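Local atomic coordinates of ThiJ/PfpI family protein (Francisella tularensis subsp. novicida, PDB entry 4P5P), a protein that belongs to the Hsp31-like branch of the DJ-1/PfpI family, probably has glyoxalase III activity and is regarded as a virulence factor. Residues A190-Y196 with Q207-S211. Numbering follows the deposited sequence.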
ATOM      1  N   ALA A 190     -10.130 -13.555  -3.864  1.00 18.13           N
ATOM      2  CA  ALA A 190     -10.009 -14.695  -4.746  1.00 20.05           C
ATOM      3  C   ALA A 190      -9.289 -15.810  -4.012  1.00 21.37           C
ATOM      4  O   ALA A 190      -8.899 -15.664  -2.864  1.00 21.61           O
ATOM      5  CB  ALA A 190      -9.264 -14.310  -6.010  1.00 18.92           C
ATOM      6  N   SER A 191      -9.126 -16.940  -4.682  0.55 22.40           N
ATOM      7  CA  SER A 191      -8.365 -18.044  -4.122  0.55 23.02           C
ATOM      8  C   SER A 191      -6.943 -17.601  -3.783  0.55 23.97           C
ATOM      9  O   SER A 191      -6.440 -16.641  -4.367  0.55 24.09           O
ATOM     10  CB  SER A 191      -8.334 -19.204  -5.107  0.55 24.03           C
ATOM     11  OG  SER A 191      -7.829 -20.365  -4.491  0.55 23.41           O
ATOM     12  N   GLU A 192      -6.291 -18.288  -2.847  1.00 25.07           N
ATOM     13  CA  GLU A 192      -4.963 -17.852  -2.371  1.00 26.73           C
ATOM     14  C   GLU A 192      -3.919 -17.659  -3.482  1.00 25.24           C
ATOM     15  O   GLU A 192      -3.789 -18.472  -4.409  1.00 25.95           O
ATOM     16  CB  GLU A 192      -4.395 -18.826  -1.329  1.00 27.83           C
ATOM     17  CG  GLU A 192      -4.073 -20.236  -1.846  1.00 29.83           C
ATOM     18  CD  GLU A 192      -5.125 -21.265  -1.483  1.00 31.53           C
ATOM     19  OE1 GLU A 192      -6.246 -20.867  -1.096  1.00 33.45           O
ATOM     20  OE2 GLU A 192      -4.834 -22.480  -1.596  1.00 32.06           O
ATOM     21  N   TRP A 193      -3.196 -16.548  -3.368  1.00 24.26           N
ATOM     22  CA  TRP A 193      -2.094 -16.193  -4.267  1.00 22.67           C
ATOM     23  C   TRP A 193      -2.529 -15.959  -5.706  1.00 23.03           C
ATOM     24  O   TRP A 193      -1.686 -15.873  -6.604  1.00 24.36           O
ATOM     25  CB  TRP A 193      -1.015 -17.264  -4.229  1.00 23.51           C
ATOM     26  CG  TRP A 193      -0.759 -17.778  -2.861  1.00 24.33           C
ATOM     27  CD1 TRP A 193      -0.827 -19.076  -2.451  1.00 24.41           C
ATOM     28  CD2 TRP A 193      -0.414 -17.007  -1.702  1.00 23.80           C
ATOM     29  NE1 TRP A 193      -0.535 -19.164  -1.111  1.00 25.29           N
ATOM     30  CE2 TRP A 193      -0.277 -17.909  -0.628  1.00 24.81           C
ATOM     31  CE3 TRP A 193      -0.203 -15.646  -1.471  1.00 23.44           C
ATOM     32  CZ2 TRP A 193       0.067 -17.489   0.660  1.00 25.25           C
ATOM     33  CZ3 TRP A 193       0.139 -15.233  -0.196  1.00 23.54           C
ATOM     34  CH2 TRP A 193       0.266 -16.150   0.853  1.00 24.84           C
ATOM     35  N   GLN A 194      -3.833 -15.812  -5.916  1.00 22.27           N
ATOM     36  CA  GLN A 194      -4.368 -15.409  -7.209  1.00 23.27           C
ATOM     37  C   GLN A 194      -4.490 -13.891  -7.296  1.00 21.48           C
ATOM     38  O   GLN A 194      -4.777 -13.232  -6.302  1.00 22.56           O
ATOM     39  CB  GLN A 194      -5.732 -16.053  -7.442  1.00 26.46           C
ATOM     40  CG  GLN A 194      -5.694 -17.557  -7.400  1.00 30.86           C
ATOM     41  CD  GLN A 194      -4.909 -18.131  -8.553  1.00 34.91           C
ATOM     42  OE1 GLN A 194      -5.394 -18.167  -9.686  1.00 37.67           O
ATOM     43  NE2 GLN A 194      -3.690 -18.584  -8.277  1.00 35.58           N
ATOM     44  N   SER A 195      -4.283 -13.345  -8.487  1.00 20.54           N
ATOM     45  CA  SER A 195      -4.414 -11.911  -8.707  1.00 18.73           C
ATOM     46  C   SER A 195      -5.872 -11.496  -8.549  1.00 20.03           C
ATOM     47  O   SER A 195      -6.777 -12.099  -9.144  1.00 21.79           O
ATOM     48  CB  SER A 195      -3.901 -11.531 -10.091  1.00 18.90           C
ATOM     49  OG  SER A 195      -3.995 -10.130 -10.309  1.00 18.94           O
ATOM     50  N   TYR A 196      -6.091 -10.465  -7.738  1.00 18.67           N
ATOM     51  CA  TYR A 196      -7.440  -9.992  -7.439  1.00 17.56           C
ATOM     52  C   TYR A 196      -7.415  -8.516  -7.098  1.00 16.42           C
ATOM     53  O   TYR A 196      -6.748  -8.105  -6.150  1.00 16.20           O
ATOM     54  CB  TYR A 196      -8.041 -10.787  -6.291  1.00 17.68           C
ATOM     55  CG  TYR A 196      -9.530 -10.578  -6.103  1.00 17.29           C
ATOM     56  CD1 TYR A 196     -10.428 -10.936  -7.096  1.00 17.93           C
ATOM     57  CD2 TYR A 196     -10.042 -10.055  -4.925  1.00 17.22           C
ATOM     58  CE1 TYR A 196     -11.791 -10.771  -6.923  1.00 16.55           C
ATOM     59  CE2 TYR A 196     -11.410  -9.891  -4.744  1.00 16.45           C
ATOM     60  CZ  TYR A 196     -12.280 -10.247  -5.749  1.00 16.89           C
ATOM     61  OH  TYR A 196     -13.644 -10.077  -5.574  1.00 17.67           O
ATOM     62  N   GLN A 207      -5.148  -7.821  -3.557  1.00 13.70           N
ATOM     63  CA  GLN A 207      -5.139  -8.814  -2.494  1.00 14.71           C
ATOM     64  C   GLN A 207      -3.752  -9.223  -1.984  1.00 15.06           C
ATOM     65  O   GLN A 207      -3.578  -9.418  -0.790  1.00 14.79           O
ATOM     66  CB  GLN A 207      -5.883 -10.052  -2.985  1.00 15.80           C
ATOM     67  CG  GLN A 207      -6.057 -11.136  -1.946  1.00 16.64           C
ATOM     68  CD  GLN A 207      -6.934 -12.256  -2.453  1.00 18.63           C
ATOM     69  OE1 GLN A 207      -7.834 -12.027  -3.261  1.00 18.79           O
ATOM     70  NE2 GLN A 207      -6.675 -13.473  -1.990  1.00 19.80           N
ATOM     71  N   ASN A 208      -2.778  -9.348  -2.884  1.00 14.10           N
ATOM     72  CA  ASN A 208      -1.545 -10.066  -2.583  1.00 14.12           C
ATOM     73  C   ASN A 208      -0.432  -9.642  -3.551  1.00 14.44           C
ATOM     74  O   ASN A 208      -0.680  -8.873  -4.470  1.00 14.19           O
ATOM     75  CB  ASN A 208      -1.822 -11.575  -2.640  1.00 16.16           C
ATOM     76  CG  ASN A 208      -2.500 -11.983  -3.921  1.00 17.09           C
ATOM     77  OD1 ASN A 208      -2.219 -11.426  -4.981  1.00 16.98           O
ATOM     78  ND2 ASN A 208      -3.430 -12.948  -3.834  1.00 19.20           N
ATOM     79  N   PRO A 209       0.810 -10.103  -3.324  1.00 14.94           N
ATOM     80  CA  PRO A 209       1.887  -9.688  -4.223  1.00 15.43           C
ATOM     81  C   PRO A 209       1.611 -10.108  -5.664  1.00 15.58           C
ATOM     82  O   PRO A 209       2.067  -9.443  -6.603  1.00 16.17           O
ATOM     83  CB  PRO A 209       3.110 -10.413  -3.660  1.00 16.13           C
ATOM     84  CG  PRO A 209       2.784 -10.657  -2.237  1.00 15.90           C
ATOM     85  CD  PRO A 209       1.319 -10.913  -2.204  1.00 15.16           C
ATOM     86  N   GLN A 210       0.858 -11.197  -5.827  1.00 16.14           N
ATOM     87  CA  GLN A 210       0.551 -11.718  -7.151  1.00 17.15           C
ATOM     88  C   GLN A 210      -0.435 -10.829  -7.900  1.00 17.99           C
ATOM     89  O   GLN A 210      -0.702 -11.055  -9.081  1.00 19.96           O
ATOM     90  CB  GLN A 210      -0.004 -13.139  -7.051  1.00 19.00           C
ATOM     91  CG  GLN A 210       0.976 -14.141  -6.468  1.00 19.68           C
ATOM     92  CD  GLN A 210       1.108 -14.075  -4.952  1.00 20.30           C
ATOM     93  OE1 GLN A 210       0.299 -13.452  -4.264  1.00 19.94           O
ATOM     94  NE2 GLN A 210       2.157 -14.714  -4.426  1.00 23.20           N
ATOM     95  N   SER A 211      -0.978  -9.826  -7.213  1.00 17.51           N
ATOM     96  CA  SER A 211      -1.936  -8.895  -7.798  1.00 16.50           C
ATOM     97  C   SER A 211      -1.300  -7.600  -8.277  1.00 15.64           C
ATOM     98  O   SER A 211      -2.002  -6.734  -8.803  1.00 14.69           O
ATOM     99  CB  SER A 211      -3.017  -8.519  -6.779  1.00 17.12           C
ATOM    100  OG  SER A 211      -3.651  -9.650  -6.230  1.00 17.57           O
TER
HETATM  101  O   HOH W   1      -1.536  -9.108 -11.393  1.00 27.22           O
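Gln207 reaches with an extended side chain across the curve of residues 190-196, its OE1 packed 3.3 Å from Tyr196 CB and its amide spanning the backbone of Ala190. Both ends of that amide are used: Ala190 N donates to Gln207 OE1 at 2.8 Å, and Gln207 NE2 donates to Ala190 O at 3.2 Å, so one side chain reads both polar groups of a single residue much as a neighbouring strand would. Its own backbone N bonds Tyr196 O at 3.1 Å, at the point where the hairpin of strands 197-200 and 203-206 opens out. That hairpin forms the edge of the flavodoxin-like sheet, and residues 207-211 lead from its inner strand into helix 212-222. Next comes Asn208, whose ND2 gives a 2.8 Å hydrogen bond to O of Gln194, the last residue of the type II turn that starts at Ser191, while its OD1 accepts from Ser211 OG at 2.6 Å. With its proton committed there, Ser211 OG takes Tyr196 N at 3.0 Å. Glu162 of helix 160-165 accepts from Asn208 ND2, Gln207 NE2 and Trp193 N, tying that helix to both segments. On the outer side Gln210 lies against Trp193, with Gln210 CG 3.2 Å from Trp193 O, and a water joins Ser195 OG (2.9 Å) to Gln210 O (3.1 Å).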